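Local coordinates for RNA-binding protein RO60 (Deinococcus radiodurans, PDB 2NVO) that binds small RNAs that accumulate during recovery from ultraviolet irradiation and contributes to the resistance of the bacterium to that radiation, at residues 129-132 against 133-137; 155-158 against 159-163; 183-186 against 187-191. All coordinates share one frame; numbering follows the deposited sequence.

Interaction 1 (129-132 against 133-137)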
ATOM      1  N   VAL A 129      -9.988   6.375  13.884  1.00 26.15           N
ATOM      2  CA  VAL A 129      -8.680   5.878  13.461  1.00 27.25           C
ATOM      3  C   VAL A 129      -8.649   4.364  13.300  1.00 24.12           C
ATOM      4  O   VAL A 129      -8.028   3.849  12.380  1.00 22.62           O
ATOM      5  CB  VAL A 129      -7.564   6.323  14.429  1.00 23.63           C
ATOM      6  CG1 VAL A 129      -6.241   5.658  14.063  1.00 20.93           C
ATOM      7  CG2 VAL A 129      -7.414   7.828  14.412  1.00 22.17           C
ATOM      8  N   ALA A 130      -9.319   3.648  14.197  1.00 22.59           N
ATOM      9  CA  ALA A 130      -9.446   2.204  14.066  1.00 24.25           C
ATOM     10  C   ALA A 130     -10.621   1.847  13.162  1.00 23.34           C
ATOM     11  O   ALA A 130     -11.615   1.297  13.631  1.00 20.13           O
ATOM     12  CB  ALA A 130      -9.612   1.554  15.442  1.00 18.70           C
ATOM     13  N   ARG A 131     -10.491   2.121  11.867  1.00 21.95           N
ATOM     14  CA  ARG A 131     -11.616   1.968  10.936  1.00 23.17           C
ATOM     15  C   ARG A 131     -12.135   0.547  10.815  1.00 22.26           C
ATOM     16  O   ARG A 131     -13.348   0.321  10.805  1.00 19.27           O
ATOM     17  CB  ARG A 131     -11.254   2.465   9.535  1.00 26.41           C
ATOM     18  CG  ARG A 131     -10.721   3.868   9.475  1.00 31.71           C
ATOM     19  CD  ARG A 131     -10.545   4.301   8.023  1.00 34.09           C
ATOM     20  NE  ARG A 131     -10.227   3.175   7.139  1.00 36.11           N
ATOM     21  CZ  ARG A 131      -9.001   2.835   6.748  1.00 33.82           C
ATOM     22  NH1 ARG A 131      -7.943   3.530   7.162  1.00 34.85           N
ATOM     23  NH2 ARG A 131      -8.833   1.793   5.943  1.00 30.81           N
ATOM     24  N   THR A 132     -11.224  -0.414  10.692  1.00 18.49           N
ATOM     25  CA  THR A 132     -11.647  -1.793  10.537  1.00 19.24           C
ATOM     26  C   THR A 132     -11.426  -2.558  11.832  1.00 19.30           C
ATOM     27  O   THR A 132     -10.687  -2.105  12.717  1.00 18.68           O
ATOM     28  CB  THR A 132     -10.872  -2.503   9.411  1.00 24.17           C
ATOM     29  OG1 THR A 132      -9.535  -2.765   9.853  1.00 19.61           O
ATOM     30  CG2 THR A 132     -10.828  -1.636   8.156  1.00 21.67           C
ATOM     31  N   GLY A 133     -12.072  -3.714  11.925  1.00 17.04           N
ATOM     32  CA  GLY A 133     -11.932  -4.607  13.058  1.00 21.25           C
ATOM     33  C   GLY A 133     -10.472  -4.931  13.335  1.00 19.58           C
ATOM     34  O   GLY A 133     -10.028  -4.890  14.481  1.00 16.76           O
ATOM     35  N   THR A 134      -9.719  -5.229  12.279  1.00 20.86           N
ATOM     36  CA  THR A 134      -8.296  -5.553  12.415  1.00 21.51           C
ATOM     37  C   THR A 134      -7.526  -4.405  13.045  1.00 19.17           C
ATOM     38  O   THR A 134      -6.674  -4.613  13.909  1.00 17.88           O
ATOM     39  CB  THR A 134      -7.648  -5.866  11.044  1.00 22.53           C
ATOM     40  OG1 THR A 134      -8.427  -6.851  10.366  1.00 25.13           O
ATOM     41  CG2 THR A 134      -6.227  -6.379  11.225  1.00 25.64           C
ATOM     42  N   MET A 135      -7.820  -3.185  12.608  1.00 16.44           N
ATOM     43  CA  MET A 135      -7.099  -2.039  13.128  1.00 16.96           C
ATOM     44  C   MET A 135      -7.353  -1.846  14.621  1.00 15.00           C
ATOM     45  O   MET A 135      -6.454  -1.463  15.354  1.00 13.41           O
ATOM     46  CB  MET A 135      -7.433  -0.781  12.338  1.00 17.41           C
ATOM     47  CG  MET A 135      -6.930  -0.811  10.900  1.00 18.49           C
ATOM     48  SD  MET A 135      -7.486   0.658   9.983  1.00 26.66           S
ATOM     49  CE  MET A 135      -6.734   1.945  10.917  1.00 25.46           C
ATOM     50  N   LEU A 136      -8.570  -2.137  15.067  1.00 15.50           N
ATOM     51  CA  LEU A 136      -8.884  -2.068  16.496  1.00 16.99           C
ATOM     52  C   LEU A 136      -8.108  -3.120  17.292  1.00 14.65           C
ATOM     53  O   LEU A 136      -7.623  -2.842  18.381  1.00 12.73           O
ATOM     54  CB  LEU A 136     -10.373  -2.265  16.749  1.00 13.57           C
ATOM     55  CG  LEU A 136     -10.719  -2.399  18.236  1.00 16.27           C
ATOM     56  CD1 LEU A 136     -10.420  -1.093  18.992  1.00 19.05           C
ATOM     57  CD2 LEU A 136     -12.158  -2.853  18.441  1.00 15.06           C
ATOM     58  N   LEU A 137      -8.007  -4.328  16.747  1.00 16.63           N
ATOM     59  CA  LEU A 137      -7.289  -5.394  17.449  1.00 17.33           C
ATOM     60  C   LEU A 137      -5.797  -5.103  17.452  1.00 16.42           C
ATOM     61  O   LEU A 137      -5.079  -5.496  18.370  1.00 16.20           O
ATOM     62  CB  LEU A 137      -7.580  -6.754  16.831  1.00 16.99           C
ATOM     63  CG  LEU A 137      -9.070  -7.097  16.890  1.00 18.77           C
ATOM     64  CD1 LEU A 137      -9.337  -8.445  16.249  1.00 22.65           C
ATOM     65  CD2 LEU A 137      -9.635  -7.020  18.330  1.00 16.41           C
TER

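Interaction 2 (155-158 against 159-163)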
ATOM      1  N   ARG A 155     -14.376   2.226  28.718  1.00 22.50           N
ATOM      2  CA  ARG A 155     -15.246   3.137  27.983  1.00 27.54           C
ATOM      3  C   ARG A 155     -14.759   3.391  26.555  1.00 24.60           C
ATOM      4  O   ARG A 155     -15.530   3.291  25.609  1.00 23.24           O
ATOM      5  CB  ARG A 155     -15.405   4.469  28.732  1.00 27.41           C
ATOM      6  CG  ARG A 155     -16.445   4.423  29.847  1.00 34.66           C
ATOM      7  CD  ARG A 155     -17.731   3.779  29.343  1.00 30.84           C
ATOM      8  NE  ARG A 155     -18.050   4.222  27.987  1.00 35.36           N
ATOM      9  CZ  ARG A 155     -18.907   3.608  27.175  1.00 30.23           C
ATOM     10  NH1 ARG A 155     -19.123   4.077  25.953  1.00 31.92           N
ATOM     11  NH2 ARG A 155     -19.542   2.517  27.583  1.00 32.57           N
ATOM     12  N   GLY A 156     -13.479   3.712  26.409  1.00 22.80           N
ATOM     13  CA  GLY A 156     -12.907   4.001  25.100  1.00 21.43           C
ATOM     14  C   GLY A 156     -13.059   2.879  24.089  1.00 19.60           C
ATOM     15  O   GLY A 156     -13.392   3.118  22.936  1.00 20.21           O
ATOM     16  N   VAL A 157     -12.811   1.645  24.517  1.00 20.86           N
ATOM     17  CA  VAL A 157     -13.012   0.498  23.645  1.00 19.98           C
ATOM     18  C   VAL A 157     -14.506   0.257  23.404  1.00 18.98           C
ATOM     19  O   VAL A 157     -14.939   0.048  22.263  1.00 18.11           O
ATOM     20  CB  VAL A 157     -12.348  -0.772  24.217  1.00 19.30           C
ATOM     21  CG1 VAL A 157     -12.632  -1.976  23.328  1.00 17.18           C
ATOM     22  CG2 VAL A 157     -10.842  -0.562  24.387  1.00 16.44           C
ATOM     23  N   ALA A 158     -15.298   0.303  24.471  1.00 17.57           N
ATOM     24  CA  ALA A 158     -16.745   0.131  24.338  1.00 20.68           C
ATOM     25  C   ALA A 158     -17.329   1.147  23.360  1.00 19.05           C
ATOM     26  O   ALA A 158     -18.209   0.824  22.566  1.00 20.66           O
ATOM     27  CB  ALA A 158     -17.444   0.244  25.702  1.00 24.55           C
ATOM     28  N   ASN A 159     -16.841   2.378  23.420  1.00 21.66           N
ATOM     29  CA  ASN A 159     -17.346   3.429  22.540  1.00 20.49           C
ATOM     30  C   ASN A 159     -17.155   3.074  21.064  1.00 20.98           C
ATOM     31  O   ASN A 159     -17.979   3.421  20.212  1.00 20.52           O
ATOM     32  CB  ASN A 159     -16.704   4.766  22.879  1.00 23.33           C
ATOM     33  CG  ASN A 159     -17.248   5.907  22.040  1.00 25.95           C
ATOM     34  OD1 ASN A 159     -18.468   6.103  21.921  1.00 25.38           O
ATOM     35  ND2 ASN A 159     -16.342   6.669  21.451  1.00 21.32           N
ATOM     36  N   VAL A 160     -16.087   2.339  20.769  1.00 19.80           N
ATOM     37  CA  VAL A 160     -15.840   1.882  19.412  1.00 19.13           C
ATOM     38  C   VAL A 160     -16.983   1.011  18.899  1.00 17.86           C
ATOM     39  O   VAL A 160     -17.466   1.213  17.786  1.00 21.96           O
ATOM     40  CB  VAL A 160     -14.494   1.119  19.293  1.00 16.40           C
ATOM     41  CG1 VAL A 160     -14.355   0.516  17.905  1.00 18.89           C
ATOM     42  CG2 VAL A 160     -13.348   2.058  19.572  1.00 14.66           C
ATOM     43  N   TYR A 161     -17.420   0.050  19.710  1.00 17.18           N
ATOM     44  CA  TYR A 161     -18.496  -0.852  19.302  1.00 17.98           C
ATOM     45  C   TYR A 161     -19.863  -0.173  19.324  1.00 20.24           C
ATOM     46  O   TYR A 161     -20.713  -0.440  18.479  1.00 18.90           O
ATOM     47  CB  TYR A 161     -18.521  -2.093  20.191  1.00 18.95           C
ATOM     48  CG  TYR A 161     -17.272  -2.941  20.074  1.00 18.67           C
ATOM     49  CD1 TYR A 161     -17.077  -3.778  18.980  1.00 20.21           C
ATOM     50  CD2 TYR A 161     -16.294  -2.904  21.059  1.00 20.17           C
ATOM     51  CE1 TYR A 161     -15.926  -4.569  18.875  1.00 16.35           C
ATOM     52  CE2 TYR A 161     -15.150  -3.675  20.966  1.00 18.58           C
ATOM     53  CZ  TYR A 161     -14.969  -4.498  19.869  1.00 18.76           C
ATOM     54  OH  TYR A 161     -13.829  -5.268  19.780  1.00 19.16           O
ATOM     55  N   GLU A 162     -20.063   0.710  20.292  1.00 22.88           N
ATOM     56  CA  GLU A 162     -21.353   1.388  20.442  1.00 22.41           C
ATOM     57  C   GLU A 162     -21.598   2.423  19.343  1.00 26.32           C
ATOM     58  O   GLU A 162     -22.739   2.846  19.113  1.00 22.91           O
ATOM     59  CB  GLU A 162     -21.443   2.026  21.826  1.00 21.25           C
ATOM     60  CG  GLU A 162     -21.564   1.000  22.942  1.00 22.82           C
ATOM     61  CD  GLU A 162     -21.312   1.594  24.305  1.00 24.69           C
ATOM     62  OE1 GLU A 162     -20.967   2.791  24.362  1.00 26.27           O
ATOM     63  OE2 GLU A 162     -21.458   0.866  25.317  1.00 23.88           O
ATOM     64  N   THR A 163     -20.527   2.822  18.664  1.00 24.58           N
ATOM     65  CA  THR A 163     -20.608   3.829  17.606  1.00 26.55           C
ATOM     66  C   THR A 163     -20.825   3.200  16.223  1.00 28.27           C
ATOM     67  O   THR A 163     -21.231   3.870  15.274  1.00 26.90           O
ATOM     68  CB  THR A 163     -19.333   4.695  17.584  1.00 26.26           C
ATOM     69  OG1 THR A 163     -19.268   5.475  18.781  1.00 28.21           O
ATOM     70  CG2 THR A 163     -19.317   5.624  16.385  1.00 31.45           C
TER
HETATM   71  O   HOH W   1     -13.739   5.622  21.922  1.00 24.86           O

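Interaction 3 (183-186 against 187-191)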
ATOM      1  N   SER A 183      -8.856 -10.931  20.053  1.00 19.14           N
ATOM      2  CA  SER A 183     -10.064 -11.200  19.286  1.00 17.25           C
ATOM      3  C   SER A 183     -11.134 -10.175  19.661  1.00 16.32           C
ATOM      4  O   SER A 183     -11.027  -9.521  20.692  1.00 15.06           O
ATOM      5  CB  SER A 183     -10.582 -12.610  19.571  1.00 18.16           C
ATOM      6  OG  SER A 183     -11.189 -12.690  20.853  1.00 19.13           O
ATOM      7  N   GLN A 184     -12.163 -10.042  18.832  1.00 17.72           N
ATOM      8  CA  GLN A 184     -13.296  -9.177  19.183  1.00 19.56           C
ATOM      9  C   GLN A 184     -13.922  -9.661  20.490  1.00 18.55           C
ATOM     10  O   GLN A 184     -14.299  -8.860  21.352  1.00 21.74           O
ATOM     11  CB  GLN A 184     -14.349  -9.165  18.065  1.00 19.56           C
ATOM     12  CG  GLN A 184     -13.787  -8.839  16.688  1.00 18.73           C
ATOM     13  CD  GLN A 184     -13.321  -7.408  16.561  1.00 18.74           C
ATOM     14  OE1 GLN A 184     -12.486  -7.090  15.713  1.00 22.27           O
ATOM     15  NE2 GLN A 184     -13.849  -6.536  17.402  1.00 14.64           N
ATOM     16  N   ALA A 185     -14.029 -10.977  20.639  1.00 18.66           N
ATOM     17  CA  ALA A 185     -14.543 -11.581  21.867  1.00 19.98           C
ATOM     18  C   ALA A 185     -13.790 -11.111  23.115  1.00 21.76           C
ATOM     19  O   ALA A 185     -14.415 -10.743  24.107  1.00 19.88           O
ATOM     20  CB  ALA A 185     -14.517 -13.097  21.773  1.00 22.33           C
ATOM     21  N   ASP A 186     -12.456 -11.125  23.063  1.00 20.17           N
ATOM     22  CA  ASP A 186     -11.633 -10.635  24.174  1.00 17.84           C
ATOM     23  C   ASP A 186     -11.987  -9.201  24.550  1.00 18.09           C
ATOM     24  O   ASP A 186     -12.243  -8.884  25.717  1.00 19.82           O
ATOM     25  CB  ASP A 186     -10.147 -10.644  23.809  1.00 14.77           C
ATOM     26  CG  ASP A 186      -9.603 -12.034  23.578  1.00 18.61           C
ATOM     27  OD1 ASP A 186     -10.212 -13.011  24.057  1.00 17.02           O
ATOM     28  OD2 ASP A 186      -8.560 -12.122  22.909  1.00 16.09           O
ATOM     29  N   ALA A 187     -11.951  -8.329  23.554  1.00 17.42           N
ATOM     30  CA  ALA A 187     -12.221  -6.917  23.764  1.00 19.02           C
ATOM     31  C   ALA A 187     -13.623  -6.702  24.332  1.00 20.31           C
ATOM     32  O   ALA A 187     -13.819  -5.876  25.216  1.00 21.23           O
ATOM     33  CB  ALA A 187     -12.053  -6.150  22.456  1.00 16.73           C
ATOM     34  N   LEU A 188     -14.595  -7.437  23.803  1.00 18.98           N
ATOM     35  CA  LEU A 188     -15.982  -7.280  24.218  1.00 20.30           C
ATOM     36  C   LEU A 188     -16.176  -7.688  25.681  1.00 23.57           C
ATOM     37  O   LEU A 188     -16.955  -7.073  26.407  1.00 22.14           O
ATOM     38  CB  LEU A 188     -16.918  -8.057  23.281  1.00 22.18           C
ATOM     39  CG  LEU A 188     -17.110  -7.450  21.880  1.00 20.88           C
ATOM     40  CD1 LEU A 188     -17.872  -8.390  20.948  1.00 21.22           C
ATOM     41  CD2 LEU A 188     -17.803  -6.083  21.961  1.00 20.04           C
ATOM     42  N   ARG A 189     -15.450  -8.714  26.114  1.00 20.76           N
ATOM     43  CA  ARG A 189     -15.542  -9.204  27.489  1.00 24.72           C
ATOM     44  C   ARG A 189     -14.941  -8.222  28.483  1.00 24.36           C
ATOM     45  O   ARG A 189     -15.321  -8.195  29.647  1.00 27.28           O
ATOM     46  CB  ARG A 189     -14.832 -10.555  27.623  1.00 22.31           C
ATOM     47  CG  ARG A 189     -15.466 -11.668  26.817  1.00 25.92           C
ATOM     48  CD  ARG A 189     -14.911 -13.035  27.210  1.00 31.07           C
ATOM     49  NE  ARG A 189     -15.408 -14.056  26.299  1.00 34.44           N
ATOM     50  CZ  ARG A 189     -14.711 -14.531  25.274  1.00 35.07           C
ATOM     51  NH1 ARG A 189     -13.471 -14.097  25.056  1.00 28.45           N
ATOM     52  NH2 ARG A 189     -15.249 -15.454  24.479  1.00 35.61           N
ATOM     53  N   LYS A 190     -13.981  -7.438  28.016  1.00 21.69           N
ATOM     54  CA  LYS A 190     -13.293  -6.478  28.854  1.00 22.25           C
ATOM     55  C   LYS A 190     -14.066  -5.163  28.874  1.00 26.16           C
ATOM     56  O   LYS A 190     -14.159  -4.512  29.909  1.00 25.74           O
ATOM     57  CB  LYS A 190     -11.874  -6.239  28.329  1.00 27.40           C
ATOM     58  CG  LYS A 190     -10.876  -7.392  28.573  1.00 27.47           C
ATOM     59  CD  LYS A 190      -9.966  -7.107  29.762  1.00 28.96           C
ATOM     60  CE  LYS A 190      -8.883  -8.179  29.895  1.00 32.55           C
ATOM     61  NZ  LYS A 190      -7.773  -7.783  30.819  1.00 30.17           N
ATOM     62  N   ALA A 191     -14.643  -4.802  27.725  1.00 23.03           N
ATOM     63  CA  ALA A 191     -15.261  -3.486  27.521  1.00 25.93           C
ATOM     64  C   ALA A 191     -16.774  -3.424  27.770  1.00 25.36           C
ATOM     65  O   ALA A 191     -17.299  -2.359  28.090  1.00 25.18           O
ATOM     66  CB  ALA A 191     -14.957  -2.978  26.111  1.00 22.95           C
TER

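Interaction 1 (129-132 against 133-137)
Met135 reaches back from the first turn of helix 133-143 over the residues that lead into it. Met135 CB starts 3.5 Å from Thr132 O and also lies near the methyl of Ala130. A chi1 of -67° sets CG beside the backbone N and anti to the carbonyl carbon, which carries Met135 CG back to within 3.4 Å of Thr132 OG1. The sulfur follows, Met135 SD 3.8 Å from Arg131 N, and covers one face of the Arg131 guanidinium, offset toward its rim; an unbranched, polarisable chain suits this run over backbone and cation alike. The place of CE is doubtful. Here two consecutive helices of the TROVE domain, an array of HEAT-like repeats, are joined by a tight corner: Ala130 leaves the helical conformation as the centre of an inverse gamma turn, and Thr132 is the N-cap of the next helix. Thr132 OG1 accepts from Met135 N at 3.3 Å, while Thr132 O takes Leu136 N at 3.2 Å. Threonine suits the cap because its hydroxyl can serve an amide of the first turn. Ala130 CB, small enough for the bend, packs on Leu136 CB at 4.1 Å, and Leu136 continues toward Val160 of helix 151-163.

Interaction 2 (155-158 against 159-163)
Arg155 and Glu162, two turns apart on helix 151-163, send their side chains across each other at about a right angle and join them in a salt bridge. The guanidinium presents its edge to the carboxylate, the two planes only 27° apart. Arg155 NH1 gives a nearly straight bond to Glu162 OE1 at 2.8 Å (176° at the hydrogen), in the plane of the guanidinium but 29° out of that of the carboxylate, on its syn side; Arg155 NH2 adds a weak bond to Glu162 OE2 at 3.4 Å. A spacing of seven residues is long for such a pair, and it is spanned because Arg155 bends at chi2 and chi3 while Glu162 stays extended beyond CG. A long, flexible arginine suits the task, since its flat edge offers two N-H groups to the two oxygens of a carboxylate. Glu162 OE2 also accepts from Lys194 N, a second bond that limits the swing of the carboxylate.

Val157 and Tyr161 lie side by side and point the same way, Val157 CG1 against Tyr161 CE2 at 3.8 Å; a branched aliphatic and a large ring suit this buried side. With CG anti to its own N, Asn159 leads its amide away from the preceding turn, and ND2 donates to a water that in turn donates to Gly156 O; a polar amide suits this partly exposed position.

Within the TROVE array, Val160 packs against Leu126 and Pro127 of helix 116-129, Val157 reaches Leu140 of helix 133-143, and Tyr161 meets Ala187 and Leu188 of helix 184-191.

Interaction 3 (183-186 against 187-191)
Asp186 O is gripped by two amides of the following turn: Lys190 N donates to Asp186 O at 3.2 Å, and Arg189 N adds a weak bond. Arg189 N is thus shared between two carbonyls, its stronger bond going to Ala185 O at 3.0 Å. Over these backbone bonds lies the long side chain of Arg189. Arg189 CG is turned beside the backbone N (chi1 -64°) and sits 3.1 Å from Ala185 O; the chain then runs extended to NE and brings the guanidinium back with one face over the methyl, Ala185 CB lying 3.6 Å from Arg189 NH1. Alanine suits this place, since a methyl lets the flat cation settle close to the helix.

Asp186 OD1 meets the edge of that guanidinium in its plane, in a long salt bridge with Arg189 NH1 of 3.6 Å, the carboxylate turned 51° from it. The same aspartate belongs to the capping box that starts helix 184-191 in the TROVE domain: Asp186 N donates to Ser183 OG at 3.0 Å, and Ser183 N returns a bond to Asp186 OD2 at 3.1 Å, coming from above the carboxylate plane. Serine and aspartate suit these two positions because each side chain accepts from the other's amide; a negative group in the first turn would also probably be favoured by the helix dipole. On the buried side, Leu188 lays CG over Gln184 O, and its side chain touches Leu204, Met207 and Val208 of helix 198-209, while the small Ala187 packs against Leu140 of helix 133-143.

How the interactions relate
Read from the N terminus, the three contacts lie in series, none nesting in or crossing another, and none closes a long loop, since in each the two segments are continuous. Interaction 1 makes the corner between helices 116-129 and 133-143, interaction 2 lies within helix 151-163, and interaction 3 opens helix 184-191. Their centres are 11 to 13 Å apart, and each touches the other two. Tyr161 of interaction 2 reaches both of its neighbours; besides, Ala158 CB lies against Ala191 O, and Leu137 of interaction 1 meets Ser183 of interaction 3. They thus join successive TROVE helices, mostly within residues 131-277, the region that probably binds RNA.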